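Side-chain contacts in putative triphosphoribosyl-dephospho-coA synthase (Archaeoglobus fulgidus DSM 4304, PDB 3H9P), which may bind ATP and act as a triphosphoribosyl-dephospho-CoA synthase, although its actual function remains unestablished: residues Leu96-Ala101 with Tyr134-Met139; Phe61-Pro66 with Arg148-Gly153; Glu143-Arg148 with Phe154-Glu159; Trp71-Met76 with Ala80-Asn85. All coordinates share one frame; numbering follows the deposited sequence.

Interaction 1: residues Leu96-Ala101 with Tyr134-Met139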
loop_
_atom_site.group_PDB
_atom_site.type_symbol
_atom_site.label_atom_id
_atom_site.label_comp_id
_atom_site.label_asym_id
_atom_site.label_seq_id
_atom_site.Cartn_x
_atom_site.Cartn_y
_atom_site.Cartn_z
ATOM N N LEU A 96 8.909 10.119 -10.693
ATOM C CA LEU A 96 8.076 9.886 -11.865
ATOM C C LEU A 96 8.662 8.768 -12.754
ATOM O O LEU A 96 7.939 7.871 -13.189
ATOM C CB LEU A 96 7.900 11.209 -12.666
ATOM C CG LEU A 96 7.015 12.297 -12.040
ATOM C CD1 LEU A 96 6.934 13.602 -12.882
ATOM C CD2 LEU A 96 5.599 11.775 -11.790
ATOM N N SER A 97 9.968 8.835 -13.023
ATOM C CA SER A 97 10.667 7.750 -13.696
ATOM C C SER A 97 10.529 6.444 -12.922
ATOM O O SER A 97 10.232 5.402 -13.499
ATOM C CB SER A 97 12.143 8.067 -13.825
ATOM O OG SER A 97 12.325 9.110 -14.743
ATOM N N VAL A 98 10.718 6.497 -11.614
ATOM C CA VAL A 98 10.606 5.266 -10.880
ATOM C C VAL A 98 9.189 4.682 -10.992
ATOM O O VAL A 98 9.036 3.471 -11.211
ATOM C CB VAL A 98 11.077 5.426 -9.431
ATOM C CG1 VAL A 98 10.690 4.222 -8.578
ATOM C CG2 VAL A 98 12.594 5.606 -9.411
ATOM N N LEU A 99 8.177 5.545 -10.861
ATOM C CA LEU A 99 6.780 5.163 -11.009
ATOM C C LEU A 99 6.446 4.564 -12.390
ATOM O O LEU A 99 5.814 3.507 -12.487
ATOM C CB LEU A 99 5.875 6.361 -10.680
ATOM C CG LEU A 99 4.364 6.132 -10.589
ATOM C CD1 LEU A 99 4.023 4.898 -9.732
ATOM C CD2 LEU A 99 3.693 7.362 -9.999
ATOM N N GLU A 100 6.892 5.218 -13.455
ATOM C CA GLU A 100 6.812 4.634 -14.787
ATOM C C GLU A 100 7.542 3.284 -14.912
ATOM O O GLU A 100 7.048 2.372 -15.555
ATOM C CB GLU A 100 7.340 5.614 -15.824
ATOM C CG GLU A 100 7.230 5.082 -17.246
ATOM C CD GLU A 100 7.916 5.957 -18.249
ATOM O OE1 GLU A 100 8.172 7.144 -17.911
ATOM O OE2 GLU A 100 8.190 5.472 -19.380
ATOM N N ALA A 101 8.698 3.138 -14.262
ATOM C CA ALA A 101 9.426 1.856 -14.282
ATOM C C ALA A 101 8.619 0.730 -13.616
ATOM O O ALA A 101 8.624 -0.435 -14.079
ATOM C CB ALA A 101 10.838 1.996 -13.618
ATOM N N TYR A 134 13.265 10.215 -2.433
ATOM C CA TYR A 134 13.564 9.970 -1.031
ATOM C C TYR A 134 12.318 10.223 -0.208
ATOM O O TYR A 134 11.901 9.362 0.579
ATOM C CB TYR A 134 14.710 10.860 -0.585
ATOM C CG TYR A 134 15.098 10.671 0.850
ATOM C CD1 TYR A 134 15.840 9.558 1.230
ATOM C CD2 TYR A 134 14.757 11.623 1.830
ATOM C CE1 TYR A 134 16.240 9.372 2.532
ATOM C CE2 TYR A 134 15.154 11.440 3.174
ATOM C CZ TYR A 134 15.903 10.303 3.496
ATOM O OH TYR A 134 16.318 10.042 4.765
ATOM N N GLU A 135 11.728 11.397 -0.418
ATOM C CA GLU A 135 10.525 11.838 0.316
ATOM C C GLU A 135 9.364 10.896 0.053
ATOM O O GLU A 135 8.640 10.525 0.958
ATOM C CB GLU A 135 10.161 13.285 -0.039
ATOM C CG GLU A 135 11.317 14.244 0.230
ATOM C CD GLU A 135 11.210 15.600 -0.477
ATOM O OE1 GLU A 135 10.753 15.696 -1.644
ATOM O OE2 GLU A 135 11.616 16.601 0.148
ATOM N N TRP A 136 9.200 10.509 -1.196
ATOM C CA TRP A 136 8.185 9.545 -1.559
ATOM C C TRP A 136 8.352 8.294 -0.704
ATOM O O TRP A 136 7.418 7.883 -0.008
ATOM C CB TRP A 136 8.306 9.202 -3.040
ATOM C CG TRP A 136 7.089 8.527 -3.588
ATOM C CD1 TRP A 136 5.833 8.549 -3.062
ATOM C CD2 TRP A 136 6.999 7.785 -4.808
ATOM N NE1 TRP A 136 4.971 7.836 -3.854
ATOM C CE2 TRP A 136 5.652 7.365 -4.942
ATOM C CE3 TRP A 136 7.932 7.419 -5.802
ATOM C CZ2 TRP A 136 5.199 6.592 -6.031
ATOM C CZ3 TRP A 136 7.484 6.631 -6.895
ATOM C CH2 TRP A 136 6.128 6.229 -6.992
HETATM N N MSE A 137 9.562 7.722 -0.737
HETATM C CA MSE A 137 9.894 6.516 0.019
HETATM C C MSE A 137 9.657 6.706 1.527
HETATM O O MSE A 137 9.271 5.739 2.191
HETATM C CB MSE A 137 11.335 6.044 -0.245
HETATM C CG MSE A 137 11.613 5.472 -1.629
HETATM SE SE MSE A 137 10.404 4.034 -2.248
HETATM C CE MSE A 137 9.039 5.140 -3.108
ATOM N N LYS A 138 9.839 7.920 2.067
ATOM C CA LYS A 138 9.526 8.146 3.480
ATOM C C LYS A 138 8.025 8.027 3.756
ATOM O O LYS A 138 7.620 7.965 4.910
ATOM C CB LYS A 138 9.997 9.512 3.996
ATOM C CG LYS A 138 11.517 9.725 4.127
ATOM C CD LYS A 138 11.835 11.094 4.801
ATOM C CE LYS A 138 10.771 11.442 5.841
ATOM N NZ LYS A 138 10.917 12.813 6.404
HETATM N N MSE A 139 7.189 8.009 2.724
HETATM C CA MSE A 139 5.747 7.886 2.968
HETATM C C MSE A 139 5.184 6.475 2.751
HETATM O O MSE A 139 3.987 6.257 2.846
HETATM C CB MSE A 139 4.987 8.890 2.132
HETATM C CG MSE A 139 5.248 10.279 2.589
HETATM SE SE MSE A 139 4.540 11.569 1.337
HETATM C CE MSE A 139 5.001 10.764 -0.356
#
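Val98 and Leu99, neighbours on helix 92-105, face Trp136 on the short helix 133-138, the backbones far enough apart that the CA of Leu99 stands 10.5 Å from the CA of Trp136. A long, flat side chain suits that distance, and the indole spans almost all of it. With CG anti to the backbone N (chi1 -164°), the ring is carried out from its helix and presents the far corner of its six-membered part to helix 92-105. Atom CH2 does most of the touching. It lies 3.7 Å from Leu99 CB and is met at the same 3.7 Å by Leu99 CD1, while CG and CD2 of that leucine stay slightly farther off. The leucine therefore lies across the end of the indole, the two side chains running at about a right angle. Val98, branched at CB and compact, adds one methyl, its CG1 approaching Trp136 CZ3 at 4.3 Å.

Trp136 is also flanked by its own segment: the CE methyl of selenomethionine Met137 sits 3.5 Å above one face of the indole, toward the rim, and from just past the helix end the CE of Met139, also a selenomethionine, lies in the ring plane at an edge. Ile126 of helix 118-129 touches both Leu99 and Trp136, and so adds a third helix to this apolar cluster. From the same short helix, Lys138 makes salt bridges to Glu124 and Glu125 of the second subunit. The arrangement is apolar helix-helix packing in an all-helical fold, with a single tryptophan bridging two separated helices beside the dimer interface.

Interaction 2: residues Phe61-Pro66 with Arg148-Gly153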
loop_
_atom_site.group_PDB
_atom_site.type_symbol
_atom_site.label_atom_id
_atom_site.label_comp_id
_atom_site.label_asym_id
_atom_site.label_seq_id
_atom_site.Cartn_x
_atom_site.Cartn_y
_atom_site.Cartn_z
ATOM N N PHE A 61 16.493 -3.596 -9.087
ATOM C CA PHE A 61 16.980 -2.338 -9.736
ATOM C C PHE A 61 16.805 -1.076 -8.936
ATOM O O PHE A 61 17.662 -0.140 -8.958
ATOM C CB PHE A 61 16.302 -2.150 -11.096
ATOM C CG PHE A 61 16.620 -3.249 -12.084
ATOM C CD1 PHE A 61 17.910 -3.791 -12.155
ATOM C CD2 PHE A 61 15.671 -3.678 -12.973
ATOM C CE1 PHE A 61 18.235 -4.742 -13.073
ATOM C CE2 PHE A 61 15.978 -4.652 -13.917
ATOM C CZ PHE A 61 17.280 -5.191 -13.955
ATOM N N LEU A 62 15.679 -1.014 -8.232
ATOM C CA LEU A 62 15.412 0.143 -7.380
ATOM C C LEU A 62 16.402 0.166 -6.198
ATOM O O LEU A 62 16.743 1.228 -5.688
ATOM C CB LEU A 62 13.957 0.129 -6.901
ATOM C CG LEU A 62 13.426 1.241 -6.010
ATOM C CD1 LEU A 62 13.650 2.667 -6.597
ATOM C CD2 LEU A 62 11.933 0.968 -5.679
ATOM N N LEU A 63 16.822 -1.016 -5.762
ATOM C CA LEU A 63 17.841 -1.150 -4.734
ATOM C C LEU A 63 19.235 -0.863 -5.311
ATOM O O LEU A 63 20.027 -0.088 -4.721
ATOM C CB LEU A 63 17.820 -2.547 -4.081
ATOM C CG LEU A 63 16.715 -2.930 -3.080
ATOM C CD1 LEU A 63 16.726 -4.434 -2.747
ATOM C CD2 LEU A 63 16.836 -2.085 -1.774
ATOM N N LEU A 64 19.533 -1.436 -6.466
ATOM C CA LEU A 64 20.924 -1.384 -6.973
ATOM C C LEU A 64 21.329 -0.095 -7.619
ATOM O O LEU A 64 22.442 0.338 -7.450
ATOM C CB LEU A 64 21.194 -2.521 -7.952
ATOM C CG LEU A 64 21.278 -3.914 -7.314
ATOM C CD1 LEU A 64 21.051 -4.927 -8.455
ATOM C CD2 LEU A 64 22.617 -4.165 -6.607
ATOM N N VAL A 65 20.421 0.535 -8.354
ATOM C CA VAL A 65 20.781 1.744 -9.047
ATOM C C VAL A 65 21.322 2.843 -8.108
ATOM O O VAL A 65 22.323 3.495 -8.429
ATOM C CB VAL A 65 19.609 2.176 -10.005
ATOM C CG1 VAL A 65 19.784 3.550 -10.507
ATOM C CG2 VAL A 65 19.505 1.171 -11.150
ATOM N N PRO A 66 20.685 3.066 -6.944
ATOM C CA PRO A 66 21.285 4.099 -6.074
ATOM C C PRO A 66 22.677 3.745 -5.541
ATOM O O PRO A 66 23.492 4.657 -5.364
ATOM C CB PRO A 66 20.305 4.193 -4.904
ATOM C CG PRO A 66 19.046 3.754 -5.445
ATOM C CD PRO A 66 19.377 2.648 -6.424
ATOM N N ARG A 148 12.251 1.436 2.842
ATOM C CA ARG A 148 12.983 1.523 4.094
ATOM C C ARG A 148 14.521 1.467 3.928
ATOM O O ARG A 148 15.226 2.205 4.602
ATOM C CB ARG A 148 12.440 0.386 4.944
ATOM C CG ARG A 148 13.255 -0.142 6.096
ATOM C CD ARG A 148 12.219 -0.707 6.988
ATOM N NE ARG A 148 12.536 -2.008 7.516
ATOM C CZ ARG A 148 11.615 -2.863 7.924
ATOM N NH1 ARG A 148 10.324 -2.562 7.796
ATOM N NH2 ARG A 148 11.990 -4.025 8.432
ATOM N N GLU A 149 15.030 0.613 3.040
ATOM C CA GLU A 149 16.433 0.675 2.587
ATOM C C GLU A 149 16.776 2.012 1.900
ATOM O O GLU A 149 17.896 2.534 2.025
ATOM C CB GLU A 149 16.720 -0.452 1.570
ATOM C CG GLU A 149 16.690 -1.836 2.166
ATOM C CD GLU A 149 17.858 -2.081 3.097
ATOM O OE1 GLU A 149 18.965 -2.396 2.624
ATOM O OE2 GLU A 149 17.673 -1.934 4.303
ATOM N N LEU A 150 15.842 2.537 1.115
ATOM C CA LEU A 150 16.149 3.740 0.381
ATOM C C LEU A 150 16.203 4.917 1.340
ATOM O O LEU A 150 16.896 5.912 1.066
ATOM C CB LEU A 150 15.165 3.967 -0.779
ATOM C CG LEU A 150 15.748 3.508 -2.151
ATOM C CD1 LEU A 150 15.975 2.034 -2.182
ATOM C CD2 LEU A 150 14.888 3.928 -3.344
ATOM N N VAL A 151 15.511 4.788 2.472
ATOM C CA VAL A 151 15.419 5.884 3.418
ATOM C C VAL A 151 16.438 5.836 4.588
ATOM O O VAL A 151 16.823 6.861 5.086
ATOM C CB VAL A 151 13.957 6.060 3.957
ATOM C CG1 VAL A 151 13.945 6.885 5.220
ATOM C CG2 VAL A 151 13.060 6.722 2.898
ATOM N N ASP A 152 16.867 4.654 5.011
ATOM C CA ASP A 152 17.629 4.533 6.234
ATOM C C ASP A 152 19.047 4.118 5.967
ATOM O O ASP A 152 19.656 3.534 6.828
ATOM C CB ASP A 152 17.005 3.483 7.177
ATOM C CG ASP A 152 17.104 2.005 6.622
ATOM O OD1 ASP A 152 17.910 1.642 5.683
ATOM O OD2 ASP A 152 16.339 1.182 7.158
ATOM N N GLY A 153 19.556 4.340 4.765
ATOM C CA GLY A 153 20.926 3.964 4.468
ATOM C C GLY A 153 21.168 2.495 4.145
ATOM O O GLY A 153 22.263 2.005 4.338
#
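Both oxygens of the Glu149 carboxylate are held by the start of helix 155-167, while its aliphatic part packs on Leu63: OE2 accepts the backbone N-H of Ile156, and OE1 is hydrogen-bonded to the hydroxyl of Ser157. A glutamate in so buried a place needs such partners, and the amino end of a helix probably stabilises its negative charge. The contact is close helix-to-helix packing in the core of an all-helical fold, with helix 58-68 against helix 145-151 and the CA atoms of Leu63 and Leu150 7.3 Å apart.

Leu63 reaches Glu149 with one branch, its CD2 lying 3.7 Å from Glu149 CB. The acid is bent at chi2 (-70°), which turns the carboxylate aside toward helix 155-167 and leaves its methylenes to the leucine.

Leu150 points toward helix 58-68 and uses both branches. Its CD2 meets Leu62 CD1 at 3.7 Å, these two leucines crossing nearly at right angles, whereas its CD1 lies 4.2 Å from Leu63 CD2. Branched, flexible leucines suit such interlocking. CD1 of Leu150 also rests against the helix backbone itself, 3.7 Å from the carbonyl oxygen of Leu62.

Interaction 3: residues Glu143-Arg148 with Phe154-Glu159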
loop_
_atom_site.group_PDB
_atom_site.type_symbol
_atom_site.label_atom_id
_atom_site.label_comp_id
_atom_site.label_asym_id
_atom_site.label_seq_id
_atom_site.Cartn_x
_atom_site.Cartn_y
_atom_site.Cartn_z
ATOM N N GLU A 143 5.957 -2.118 6.099
ATOM C CA GLU A 143 6.211 -3.434 5.495
ATOM C C GLU A 143 7.048 -3.364 4.232
ATOM O O GLU A 143 7.593 -4.382 3.785
ATOM C CB GLU A 143 4.910 -4.170 5.155
ATOM C CG GLU A 143 4.157 -3.585 3.960
ATOM C CD GLU A 143 2.995 -2.692 4.398
ATOM O OE1 GLU A 143 2.959 -2.264 5.595
ATOM O OE2 GLU A 143 2.098 -2.440 3.552
ATOM N N ASN A 144 7.099 -2.178 3.630
ATOM C CA ASN A 144 7.840 -1.967 2.388
ATOM C C ASN A 144 9.364 -1.917 2.642
ATOM O O ASN A 144 9.937 -0.871 2.965
ATOM C CB ASN A 144 7.318 -0.696 1.689
ATOM C CG ASN A 144 7.838 -0.541 0.275
ATOM O OD1 ASN A 144 8.889 -1.073 -0.077
ATOM N ND2 ASN A 144 7.130 0.237 -0.532
ATOM N N LEU A 145 10.007 -3.061 2.498
ATOM C CA LEU A 145 11.441 -3.223 2.794
ATOM C C LEU A 145 12.377 -2.412 1.888
ATOM O O LEU A 145 13.381 -1.861 2.343
ATOM C CB LEU A 145 11.819 -4.723 2.796
ATOM C CG LEU A 145 11.064 -5.701 3.718
ATOM C CD1 LEU A 145 11.546 -7.128 3.469
ATOM C CD2 LEU A 145 11.195 -5.383 5.214
ATOM N N ILE A 146 12.047 -2.274 0.613
ATOM C CA ILE A 146 12.958 -1.571 -0.305
ATOM C C ILE A 146 12.930 -0.077 0.001
ATOM O O ILE A 146 13.990 0.581 -0.009
ATOM C CB ILE A 146 12.640 -1.897 -1.795
ATOM C CG1 ILE A 146 13.123 -3.309 -2.123
ATOM C CG2 ILE A 146 13.230 -0.862 -2.807
ATOM C CD1 ILE A 146 12.320 -3.970 -3.282
ATOM N N ALA A 147 11.725 0.431 0.299
ATOM C CA ALA A 147 11.494 1.862 0.636
ATOM C C ALA A 147 12.325 2.290 1.841
ATOM O O ALA A 147 12.987 3.326 1.865
ATOM C CB ALA A 147 9.996 2.089 0.936
ATOM N N ARG A 148 12.251 1.436 2.842
ATOM C CA ARG A 148 12.983 1.523 4.094
ATOM C C ARG A 148 14.521 1.467 3.928
ATOM O O ARG A 148 15.226 2.205 4.602
ATOM C CB ARG A 148 12.440 0.386 4.944
ATOM C CG ARG A 148 13.255 -0.142 6.096
ATOM C CD ARG A 148 12.219 -0.707 6.988
ATOM N NE ARG A 148 12.536 -2.008 7.516
ATOM C CZ ARG A 148 11.615 -2.863 7.924
ATOM N NH1 ARG A 148 10.324 -2.562 7.796
ATOM N NH2 ARG A 148 11.990 -4.025 8.432
ATOM N N PHE A 154 20.167 1.774 3.665
ATOM C CA PHE A 154 20.418 0.400 3.220
ATOM C C PHE A 154 20.856 -0.550 4.362
ATOM O O PHE A 154 21.743 -1.382 4.189
ATOM C CB PHE A 154 21.441 0.377 2.054
ATOM C CG PHE A 154 20.890 0.934 0.765
ATOM C CD1 PHE A 154 20.252 0.097 -0.156
ATOM C CD2 PHE A 154 20.988 2.285 0.491
ATOM C CE1 PHE A 154 19.718 0.600 -1.304
ATOM C CE2 PHE A 154 20.466 2.810 -0.680
ATOM C CZ PHE A 154 19.817 1.960 -1.594
ATOM N N LYS A 155 20.210 -0.441 5.508
ATOM C CA LYS A 155 20.576 -1.260 6.678
ATOM C C LYS A 155 20.443 -2.787 6.466
ATOM O O LYS A 155 21.297 -3.541 6.906
ATOM C CB LYS A 155 19.833 -0.794 7.913
ATOM C CG LYS A 155 20.477 0.473 8.517
ATOM C CD LYS A 155 19.461 1.339 9.263
ATOM C CE LYS A 155 19.043 0.759 10.614
ATOM N NZ LYS A 155 17.827 1.471 11.192
ATOM N N ILE A 156 19.404 -3.245 5.793
ATOM C CA ILE A 156 19.312 -4.670 5.489
ATOM C C ILE A 156 20.434 -5.169 4.556
ATOM O O ILE A 156 21.038 -6.202 4.792
ATOM C CB ILE A 156 17.919 -5.023 4.940
ATOM C CG1 ILE A 156 16.870 -4.667 6.013
ATOM C CG2 ILE A 156 17.849 -6.494 4.594
ATOM C CD1 ILE A 156 15.414 -4.393 5.487
ATOM N N SER A 157 20.762 -4.401 3.536
ATOM C CA SER A 157 21.778 -4.791 2.591
ATOM C C SER A 157 23.160 -4.924 3.221
ATOM O O SER A 157 23.905 -5.855 2.902
ATOM C CB SER A 157 21.815 -3.772 1.434
ATOM O OG SER A 157 20.538 -3.749 0.807
ATOM N N ILE A 158 23.494 -3.971 4.081
ATOM C CA ILE A 158 24.745 -3.957 4.868
ATOM C C ILE A 158 24.861 -5.161 5.801
ATOM O O ILE A 158 25.903 -5.817 5.839
ATOM C CB ILE A 158 24.861 -2.649 5.717
ATOM C CG1 ILE A 158 25.058 -1.463 4.783
ATOM C CG2 ILE A 158 26.020 -2.720 6.774
ATOM C CD1 ILE A 158 24.748 -0.124 5.420
ATOM N N GLU A 159 23.781 -5.460 6.507
ATOM C CA GLU A 159 23.709 -6.629 7.394
ATOM C C GLU A 159 23.863 -7.908 6.572
ATOM O O GLU A 159 24.569 -8.831 6.981
ATOM C CB GLU A 159 22.376 -6.631 8.195
ATOM C CG GLU A 159 21.999 -7.974 8.782
ATOM C CD GLU A 159 20.526 -8.105 9.165
ATOM O OE1 GLU A 159 19.686 -7.208 8.835
ATOM O OE2 GLU A 159 20.194 -9.142 9.805
#
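Two consecutive helices, 145-151 and 155-167, are joined by a turn only three residues long, and Leu145 and Arg148 meet Ile156 in the angle between them. Gly153 and Phe154 both take positive phi in the turn, a conformation that comes easily to glycine; Phe154 is the residue at the N-cap position of the second helix.

Across the angle, Ile156 points at the first helix. CG1 is anti to its carbonyl carbon (chi1 -60°) and the chain continues extended, which makes the terminal CD1 the contacting atom. That methyl is 4.3 Å from Leu145 CD2 and equally 4.3 Å from Arg148 NE, approaching the guanidinium obliquely. Leu145 in turn covers the arginine, its CD2 lying 3.5 Å above one face of the guanidinium and toward the rim. Phe185 touches all three side chains and closes the cluster.

The first helix begins with Asn144 as its N-cap, a residue whose short amide can reach back to the first turn. Its OD1 accepts from Ala147 N at 3.2 Å in a nearly straight bond, N-H...O 163°, although the donor stands 59° out of the carbonyl plane.

Leu145 and Ile156 gain from being buried. Leu145 lies over the flat, weakly hydrated face of the Arg148 cation, which leaves the in-plane N-H directions to other partners. The ion pair from NH1 to Glu142 is long and weak, so the arginine is probably placed as much by packing as by charge.

Interaction 4: residues Trp71-Met76 with Ala80-Asn85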
loop_
_atom_site.group_PDB
_atom_site.type_symbol
_atom_site.label_atom_id
_atom_site.label_comp_id
_atom_site.label_asym_id
_atom_site.label_seq_id
_atom_site.Cartn_x
_atom_site.Cartn_y
_atom_site.Cartn_z
ATOM N N TRP A 71 29.081 4.124 -6.805
ATOM C CA TRP A 71 30.084 3.049 -6.951
ATOM C C TRP A 71 31.509 3.354 -6.485
ATOM O O TRP A 71 32.241 2.432 -6.139
ATOM C CB TRP A 71 30.159 2.589 -8.388
ATOM C CG TRP A 71 30.633 3.629 -9.325
ATOM C CD1 TRP A 71 29.867 4.588 -9.963
ATOM C CD2 TRP A 71 31.981 3.822 -9.770
ATOM N NE1 TRP A 71 30.682 5.368 -10.775
ATOM C CE2 TRP A 71 31.976 4.915 -10.668
ATOM C CE3 TRP A 71 33.194 3.178 -9.489
ATOM C CZ2 TRP A 71 33.146 5.385 -11.274
ATOM C CZ3 TRP A 71 34.340 3.626 -10.088
ATOM C CH2 TRP A 71 34.319 4.734 -10.972
ATOM N N ASP A 72 31.881 4.634 -6.473
ATOM C CA ASP A 72 33.244 5.048 -6.206
ATOM C C ASP A 72 33.401 5.712 -4.838
ATOM O O ASP A 72 34.457 6.247 -4.527
ATOM C CB ASP A 72 33.721 6.009 -7.319
ATOM C CG ASP A 72 32.835 7.260 -7.448
ATOM O OD1 ASP A 72 31.690 7.323 -6.914
ATOM O OD2 ASP A 72 33.278 8.171 -8.150
ATOM N N ALA A 73 32.351 5.683 -4.025
ATOM C CA ALA A 73 32.421 6.243 -2.649
ATOM C C ALA A 73 33.417 5.580 -1.694
ATOM O O ALA A 73 33.893 6.236 -0.759
ATOM C CB ALA A 73 31.057 6.314 -2.018
ATOM N N GLY A 74 33.774 4.318 -1.914
ATOM C CA GLY A 74 34.734 3.628 -1.013
ATOM C C GLY A 74 34.275 2.198 -0.748
ATOM O O GLY A 74 33.878 1.487 -1.668
ATOM N N GLY A 75 34.316 1.758 0.500
ATOM C CA GLY A 75 33.785 0.449 0.841
ATOM C C GLY A 75 32.271 0.480 0.973
ATOM O O GLY A 75 31.607 1.458 0.620
HETATM N N MSE A 76 31.741 -0.604 1.505
HETATM C CA MSE A 76 30.301 -0.848 1.595
HETATM C C MSE A 76 29.492 0.153 2.449
HETATM O O MSE A 76 28.376 0.516 2.081
HETATM C CB MSE A 76 30.098 -2.305 1.994
HETATM C CG MSE A 76 29.233 -2.572 3.164
HETATM SE SE MSE A 76 29.773 -4.184 4.100
HETATM C CE MSE A 76 28.704 -3.970 5.656
ATOM N N ALA A 80 26.712 2.994 0.739
ATOM C CA ALA A 80 25.356 3.078 1.262
ATOM C C ALA A 80 25.015 4.516 1.683
ATOM O O ALA A 80 23.953 5.026 1.297
ATOM C CB ALA A 80 25.177 2.086 2.446
ATOM N N GLU A 81 25.922 5.153 2.456
ATOM C CA GLU A 81 25.800 6.557 2.881
ATOM C C GLU A 81 25.716 7.546 1.718
ATOM O O GLU A 81 24.914 8.467 1.746
ATOM C CB GLU A 81 26.952 6.990 3.844
ATOM C CG GLU A 81 26.796 8.433 4.384
ATOM C CD GLU A 81 27.900 8.946 5.355
ATOM O OE1 GLU A 81 28.994 8.322 5.496
ATOM O OE2 GLU A 81 27.663 10.014 5.987
ATOM N N ALA A 82 26.567 7.365 0.711
ATOM C CA ALA A 82 26.598 8.267 -0.438
ATOM C C ALA A 82 25.348 8.072 -1.271
ATOM O O ALA A 82 24.830 9.025 -1.848
ATOM C CB ALA A 82 27.854 7.998 -1.280
ATOM N N ALA A 83 24.879 6.823 -1.346
ATOM C CA ALA A 83 23.623 6.497 -2.069
ATOM C C ALA A 83 22.417 7.141 -1.369
ATOM O O ALA A 83 21.564 7.734 -1.999
ATOM C CB ALA A 83 23.440 4.970 -2.196
ATOM N N ARG A 84 22.372 7.054 -0.047
ATOM C CA ARG A 84 21.319 7.760 0.696
ATOM C C ARG A 84 21.382 9.271 0.424
ATOM O O ARG A 84 20.351 9.910 0.210
ATOM C CB ARG A 84 21.451 7.503 2.181
ATOM C CG ARG A 84 20.486 8.280 3.016
ATOM C CD ARG A 84 20.697 7.915 4.438
ATOM N NE ARG A 84 19.467 7.865 5.198
ATOM C CZ ARG A 84 19.431 7.764 6.530
ATOM N NH1 ARG A 84 20.568 7.705 7.239
ATOM N NH2 ARG A 84 18.258 7.730 7.162
ATOM N N ASN A 85 22.587 9.828 0.456
ATOM C CA ASN A 85 22.795 11.241 0.160
ATOM C C ASN A 85 22.370 11.625 -1.271
ATOM O O ASN A 85 21.659 12.602 -1.472
ATOM C CB ASN A 85 24.251 11.616 0.431
ATOM C CG ASN A 85 24.579 11.663 1.941
ATOM O OD1 ASN A 85 23.694 11.881 2.782
ATOM N ND2 ASN A 85 25.853 11.476 2.284
#
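Ala73 and Ala82 point their CB atoms at each other, and the two methyls meet at 3.7 Å. Nothing larger than a methyl is involved on either side, which lets the loop come so near the helix that the CA atoms of the pair are 6.5 Å apart. Met76, a selenomethionine, is oriented the other way: its side chain leaves the contact and packs on Ile158, Ala161 and Lys162 of helix 155-167. What it offers across the contact is its carbonyl oxygen, which accepts from Ala80 N at 3.3 Å with an N-H...O angle of 163°, the ordinary helical bond from residue i+4 back to residue i. Ala80 CB comes within 3.6 Å of the same Met76 O.

This is the start of helix 76-88, its first two turns, with the preceding loop folded back along the helix side. Gly75 occupies the N-cap position, and its N makes a weak hydrogen bond to Asp78 OD2. Gly74 has backbone angles (phi 138°, psi -135°) at which a CB would strike the carbonyl O of Ala73, so glycine suits the bend. Farther back in the loop, Asp72 forms a salt bridge with Arg34, and its CB lies 3.5 Å above one face of the Trp71 indole, toward the rim.

Overall arrangement
Along the chain, interaction 4 closes first, then interaction 1, and interaction 3 last; the long loop spanned by interaction 2 encloses 4 and 1, while its segments alternate with those of 3. Interactions 2 and 3 share helix 145-151 and Arg148, their centres about 7 Å apart. Interactions 1 and 4 flank this centre, each with its centre about 11 Å from that of interaction 2, and about 20 Å from each other. Val151 O links interactions 1, 2 and 4, probably accepting from both Arg84 NH2 (2.7 Å) and Tyr134 OH (3.2 Å). Helix 145-151 is thus a central element of the all-helical fold, and interaction 1 carries the packing out to the second subunit.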